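Local coordinates for YPM (Yersinia pseudotuberculosis, PDB 1PM4), which acts as a superantigen, a bacterial toxin that is mitogenic for T cells, built on a jelly-roll fold, at residues Leu51-Gly56 against Gly61-Asn66; Gly23-Lys28 against Asp110-Thr115. All coordinates share one frame; numbering follows the deposited sequence.

Contact 1: residues Leu51-Gly56 against Gly61-Asn66; sequences LLRNVG and GEIKRN
Gly61 and Arg53 form a hydrogen-bonded antiparallel pair: Gly61 N reaches Arg53 O at 2.9 Å, and Arg53 N returns a nearly straight bond to Gly61 O, 172° at the hydrogen. Glycine suits this place because Val55 CG2 lies 4.0 Å from Gly61 N, close to where a beta carbon would stand. The bare backbone also pairs with a strand of the second subunit, which carries the sheet across that interface.

Glu62 sits opposite Leu52 in a non-hydrogen-bonded pair. Leu52 turns CD2 over the backbone, 3.6 Å from Glu62 N, and that branch also meets Glu62 CB. The extended Glu62 chain leads its carboxylate away along its own strand, towards Arg65.

Ile63 interrupts the regular alternation. Its N bonds Leu51 O at 2.8 Å, while Leu51 N bonds the next residue, at Lys64 O, so one residue faces two. With psi of Ile63 at -54°, this is a classic beta bulge in the outer strand, within this chain, of the 47-54/59-67 hairpin, part of one sheet of the jelly roll. The extra residue brings the Ile63 side chain beside those of Leu51 and Arg53, all pointing the same way. Its CD1 fits between them, 3.7 Å from both Leu51 CD2 and Arg53 CB. The aliphatic part of Arg53 completes this apolar patch, and its guanidinium group goes on to Asp76 and Leu82 O.

Lys64 leaves the same face, its amine bonded to Lys73 O. Arg65 packs on Ile50 of strand 47-54 rather than on Leu51-Gly56, and grips Glu62 side-on, with NE to OE2 and NH2 to OE1, both 2.9 Å and practically in the guanidinium plane; Glu62 OE1 also accepts Glu75 N of the second subunit.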
loop_
_atom_site.group_PDB
_atom_site.type_symbol
_atom_site.label_atom_id
_atom_site.label_comp_id
_atom_site.label_asym_id
_atom_site.label_seq_id
_atom_site.Cartn_x
_atom_site.Cartn_y
_atom_site.Cartn_z
ATOM N N LEU A 51 9.976 0.341 -0.859
ATOM C CA LEU A 51 9.949 -1.028 -1.329
ATOM C C LEU A 51 9.251 -1.117 -2.671
ATOM O O LEU A 51 8.078 -0.699 -2.824
ATOM C CB LEU A 51 9.258 -1.934 -0.272
ATOM C CG LEU A 51 9.054 -3.405 -0.728
ATOM C CD1 LEU A 51 10.362 -4.168 -1.179
ATOM C CD2 LEU A 51 8.328 -4.164 0.314
ATOM N N LEU A 52 10.002 -1.581 -3.676
ATOM C CA LEU A 52 9.435 -1.846 -4.977
ATOM C C LEU A 52 9.383 -3.343 -5.251
ATOM O O LEU A 52 10.299 -4.102 -4.847
ATOM C CB LEU A 52 10.243 -1.155 -6.015
ATOM C CG LEU A 52 10.575 0.336 -5.763
ATOM C CD1 LEU A 52 11.800 0.611 -6.576
ATOM C CD2 LEU A 52 9.474 1.114 -6.203
ATOM N N ARG A 53 8.349 -3.754 -5.972
ATOM C CA ARG A 53 8.228 -5.130 -6.456
ATOM C C ARG A 53 8.132 -5.191 -7.961
ATOM O O ARG A 53 7.555 -4.309 -8.572
ATOM C CB ARG A 53 7.045 -5.862 -5.796
ATOM C CG ARG A 53 7.544 -7.225 -5.236
ATOM C CD ARG A 53 6.532 -8.162 -4.515
ATOM N NE ARG A 53 7.125 -9.204 -3.636
ATOM C CZ ARG A 53 8.263 -9.872 -3.868
ATOM N NH1 ARG A 53 9.005 -9.641 -4.935
ATOM N NH2 ARG A 53 8.679 -10.783 -3.003
ATOM N N ASN A 54 8.683 -6.241 -8.565
ATOM C CA ASN A 54 8.484 -6.459 -9.982
ATOM C C ASN A 54 7.124 -7.151 -10.143
ATOM O O ASN A 54 6.878 -8.214 -9.599
ATOM C CB ASN A 54 9.601 -7.280 -10.611
ATOM C CG ASN A 54 9.738 -7.029 -12.129
ATOM O OD1 ASN A 54 10.842 -7.106 -12.719
ATOM N ND2 ASN A 54 8.603 -6.712 -12.764
ATOM N N VAL A 55 6.257 -6.537 -10.908
ATOM C CA VAL A 55 4.807 -6.736 -10.773
ATOM C C VAL A 55 4.233 -8.006 -11.442
ATOM O O VAL A 55 3.503 -8.810 -10.789
ATOM C CB VAL A 55 4.111 -5.457 -11.266
ATOM C CG1 VAL A 55 2.654 -5.676 -11.614
ATOM C CG2 VAL A 55 4.241 -4.399 -10.186
ATOM N N GLY A 56 4.509 -8.139 -12.733
ATOM C CA GLY A 56 4.278 -9.396 -13.439
ATOM C C GLY A 56 5.137 -9.509 -14.692
ATOM O O GLY A 56 4.729 -10.121 -15.688
ATOM N N GLY A 61 6.906 -1.550 -9.322
ATOM C CA GLY A 61 5.912 -0.745 -8.649
ATOM C C GLY A 61 6.118 -0.650 -7.151
ATOM O O GLY A 61 6.337 -1.670 -6.445
ATOM N N GLU A 62 5.917 0.538 -6.608
ATOM C CA GLU A 62 6.016 0.703 -5.157
ATOM C C GLU A 62 4.957 -0.125 -4.398
ATOM O O GLU A 62 3.814 -0.156 -4.767
ATOM C CB GLU A 62 5.897 2.177 -4.830
ATOM C CG GLU A 62 5.685 2.469 -3.365
ATOM C CD GLU A 62 5.796 3.959 -3.086
ATOM O OE1 GLU A 62 6.166 4.740 -3.990
ATOM O OE2 GLU A 62 5.545 4.330 -1.936
ATOM N N ILE A 63 5.364 -0.827 -3.369
ATOM C CA ILE A 63 4.465 -1.410 -2.383
ATOM C C ILE A 63 4.161 -0.472 -1.269
ATOM O O ILE A 63 2.984 -0.254 -0.924
ATOM C CB ILE A 63 5.114 -2.708 -1.740
ATOM C CG1 ILE A 63 5.392 -3.718 -2.826
ATOM C CG2 ILE A 63 4.192 -3.250 -0.627
ATOM C CD1 ILE A 63 5.939 -5.032 -2.364
ATOM N N LYS A 64 5.199 0.067 -0.624
ATOM C CA LYS A 64 5.024 1.001 0.459
ATOM C C LYS A 64 6.354 1.691 0.701
ATOM O O LYS A 64 7.328 1.296 0.127
ATOM C CB LYS A 64 4.628 0.332 1.782
ATOM C CG LYS A 64 5.552 -0.736 2.211
ATOM C CD LYS A 64 5.108 -1.285 3.626
ATOM C CE LYS A 64 4.188 -2.457 3.643
ATOM N NZ LYS A 64 3.618 -2.483 5.144
ATOM N N ARG A 65 6.320 2.680 1.571
ATOM C CA ARG A 65 7.478 3.482 1.933
ATOM C C ARG A 65 7.483 3.933 3.368
ATOM O O ARG A 65 6.454 4.008 4.041
ATOM C CB ARG A 65 7.623 4.731 1.036
ATOM C CG ARG A 65 6.557 5.784 1.271
ATOM C CD ARG A 65 6.713 7.054 0.476
ATOM N NE ARG A 65 6.712 6.794 -0.956
ATOM C CZ ARG A 65 7.192 7.628 -1.855
ATOM N NH1 ARG A 65 7.653 8.810 -1.478
ATOM N NH2 ARG A 65 7.129 7.339 -3.170
ATOM N N ASN A 66 8.656 4.281 3.870
ATOM C CA ASN A 66 8.746 4.743 5.255
ATOM C C ASN A 66 9.859 5.739 5.369
ATOM O O ASN A 66 10.811 5.761 4.532
ATOM C CB ASN A 66 8.997 3.546 6.203
ATOM C CG ASN A 66 7.769 2.710 6.480
ATOM O OD1 ASN A 66 7.505 1.681 5.792
ATOM N ND2 ASN A 66 7.024 3.100 7.544
#

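Contact 2: residues Gly23-Lys28 against Asp110-Thr115; sequences GNKEGK and DSDVLT
Lys25 and Asp112 join the loop after strand 18-23 to the 3-10 turn 110-112, and the chain leading to Lys25 explains how the lysine is presented. Gly23 ends strand 18-23, where its backbone is bonded to Trp84. Asn24 then takes up a positive phi of 50°, a conformation that asparagine tolerates better than most residues, and starts a type I beta turn closed by Gly27 N to Asn24 O at 2.8 Å. Its side chain spans the turn: ND2 bonds Lys28 O at 2.9 Å, lying in the plane of that carbonyl, and OD1 receives a more bent bond from Lys28 N. The same ND2 is also bonded to Leu82 O.

At the second position of the turn, Lys25 points toward the 3-10 turn, in the loop after strand 96-103. Its chain kinks at chi3 (124°) and chi4, swinging the amine across the Asp112 side chain at about a right angle. Lys25 NZ meets Asp112 OD1 almost head-on to the C-O bond, in a short salt bridge of 2.6 Å. Beside it, Lys25 CE lies 3.3 Å from Ser111 OG, where a small hydroxyl fits against the methylene. A water bridges Lys25 N and Asp112 OD1 weakly.

Gly27, with phi 51°, completes the turn in a conformation easy for glycine, and the chain leaves through Lys28.

Lys25 NZ has a second acidic partner in Glu109 OE1, while Asp112 OD2 is bonded to Tyr9 OH and Glu109 N. A buried carboxylate with both oxygens engaged and an ammonium group at one of them probably stays ionised, so the pairing ties an exposed lysine to a well-anchored acid.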
loop_
_atom_site.group_PDB
_atom_site.type_symbol
_atom_site.label_atom_id
_atom_site.label_comp_id
_atom_site.label_asym_id
_atom_site.label_seq_id
_atom_site.Cartn_x
_atom_site.Cartn_y
_atom_site.Cartn_z
ATOM N N GLY A 23 17.027 -7.546 -3.869
ATOM C CA GLY A 23 16.904 -8.775 -3.082
ATOM C C GLY A 23 16.269 -9.851 -3.911
ATOM O O GLY A 23 15.431 -9.575 -4.776
ATOM N N ASN A 24 16.631 -11.087 -3.589
ATOM C CA ASN A 24 16.110 -12.260 -4.278
ATOM C C ASN A 24 16.202 -12.139 -5.805
ATOM O O ASN A 24 15.215 -12.308 -6.505
ATOM C CB ASN A 24 14.674 -12.540 -3.855
ATOM C CG ASN A 24 14.183 -13.852 -4.402
ATOM O OD1 ASN A 24 14.980 -14.767 -4.528
ATOM N ND2 ASN A 24 12.912 -13.953 -4.736
ATOM N N LYS A 25 17.393 -11.817 -6.300
ATOM C CA LYS A 25 17.481 -11.211 -7.638
ATOM C C LYS A 25 17.084 -12.247 -8.744
ATOM O O LYS A 25 16.355 -11.914 -9.703
ATOM C CB LYS A 25 18.832 -10.483 -7.857
ATOM C CG LYS A 25 20.103 -11.159 -7.296
ATOM C CD LYS A 25 21.401 -10.485 -7.856
ATOM C CE LYS A 25 22.363 -9.981 -6.778
ATOM N NZ LYS A 25 22.611 -11.015 -5.690
ATOM N N GLU A 26 17.452 -13.506 -8.542
ATOM C CA GLU A 26 16.972 -14.599 -9.411
ATOM C C GLU A 26 15.484 -15.016 -9.246
ATOM O O GLU A 26 15.059 -15.985 -9.867
ATOM C CB GLU A 26 17.857 -15.846 -9.244
ATOM C CG GLU A 26 17.622 -16.659 -7.966
ATOM C CD GLU A 26 18.272 -16.050 -6.732
ATOM O OE1 GLU A 26 19.472 -16.364 -6.479
ATOM O OE2 GLU A 26 17.569 -15.281 -6.005
ATOM N N GLY A 27 14.716 -14.307 -8.412
ATOM C CA GLY A 27 13.325 -14.642 -8.152
ATOM C C GLY A 27 13.136 -16.110 -7.769
ATOM O O GLY A 27 12.359 -16.831 -8.401
ATOM N N LYS A 28 13.882 -16.571 -6.774
ATOM C CA LYS A 28 13.651 -17.881 -6.200
ATOM C C LYS A 28 12.358 -17.771 -5.402
ATOM O O LYS A 28 11.975 -16.663 -4.976
ATOM C CB LYS A 28 14.841 -18.324 -5.327
ATOM N N ASP A 110 28.020 -8.001 -3.085
ATOM C CA ASP A 110 28.322 -6.690 -3.646
ATOM C C ASP A 110 27.355 -6.295 -4.757
ATOM O O ASP A 110 26.893 -5.149 -4.799
ATOM C CB ASP A 110 29.744 -6.666 -4.199
ATOM C CG ASP A 110 30.800 -6.561 -3.097
ATOM O OD1 ASP A 110 30.453 -6.747 -1.901
ATOM O OD2 ASP A 110 31.998 -6.270 -3.359
ATOM N N SER A 111 26.999 -7.274 -5.578
ATOM C CA SER A 111 26.155 -7.025 -6.737
ATOM C C SER A 111 24.700 -6.676 -6.332
ATOM O O SER A 111 23.909 -6.319 -7.171
ATOM C CB SER A 111 26.233 -8.226 -7.709
ATOM O OG SER A 111 25.623 -9.348 -7.161
ATOM N N ASP A 112 24.365 -6.756 -5.038
ATOM C CA ASP A 112 23.028 -6.386 -4.605
ATOM C C ASP A 112 22.837 -4.875 -4.769
ATOM O O ASP A 112 21.724 -4.447 -4.890
ATOM C CB ASP A 112 22.736 -6.779 -3.142
ATOM C CG ASP A 112 22.829 -8.283 -2.867
ATOM O OD1 ASP A 112 22.769 -9.141 -3.825
ATOM O OD2 ASP A 112 22.929 -8.715 -1.693
ATOM N N VAL A 113 23.919 -4.109 -4.658
ATOM C CA VAL A 113 23.877 -2.641 -4.841
ATOM C C VAL A 113 23.836 -2.369 -6.321
ATOM O O VAL A 113 24.805 -2.613 -7.056
ATOM C CB VAL A 113 25.043 -1.909 -4.159
ATOM C CG1 VAL A 113 24.823 -0.413 -4.284
ATOM C CG2 VAL A 113 25.054 -2.271 -2.677
ATOM N N LEU A 114 22.671 -1.957 -6.783
ATOM C CA LEU A 114 22.441 -1.704 -8.191
ATOM C C LEU A 114 23.164 -0.465 -8.649
ATOM O O LEU A 114 23.365 0.524 -7.897
ATOM C CB LEU A 114 20.943 -1.522 -8.490
ATOM C CG LEU A 114 20.122 -2.773 -8.204
ATOM C CD1 LEU A 114 18.688 -2.413 -8.493
ATOM C CD2 LEU A 114 20.596 -4.056 -9.021
ATOM N N THR A 115 23.579 -0.488 -9.902
ATOM C CA THR A 115 24.147 0.714 -10.462
ATOM C C THR A 115 23.101 1.735 -10.777
ATOM O O THR A 115 23.409 2.925 -10.884
ATOM C CB THR A 115 24.968 0.457 -11.758
ATOM O OG1 THR A 115 24.117 -0.104 -12.761
ATOM C CG2 THR A 115 26.054 -0.475 -11.549
HETATM O O HOH W 1 19.462 -10.122 -4.341
#

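Overall arrangement
Contact 1 is nested within the long stretch of chain that contact 2 brackets: Gly23-Lys28 comes first, the hairpin segments follow, and Asp110-Thr115 comes near the C-terminus. Their centres are 15 Å apart, and the nearest atoms, about 6 Å apart, do not touch. Contact 1 pairs the last two strands of the sheet ordered 18-23, 84-90, 47-54, 59-67; contact 2 lies in loops beside its opposite margin, strand 18-23, where the backbones of Asp112 and Leu114 bond Ile22 and Cys20. Leu82 O links them, accepting from Arg53 and Asn24. Just beyond Thr115, the Cys20-Cys117 disulfide fastens the C-terminal tail to strand 18-23, while strand 59-67 meets neighbouring subunits.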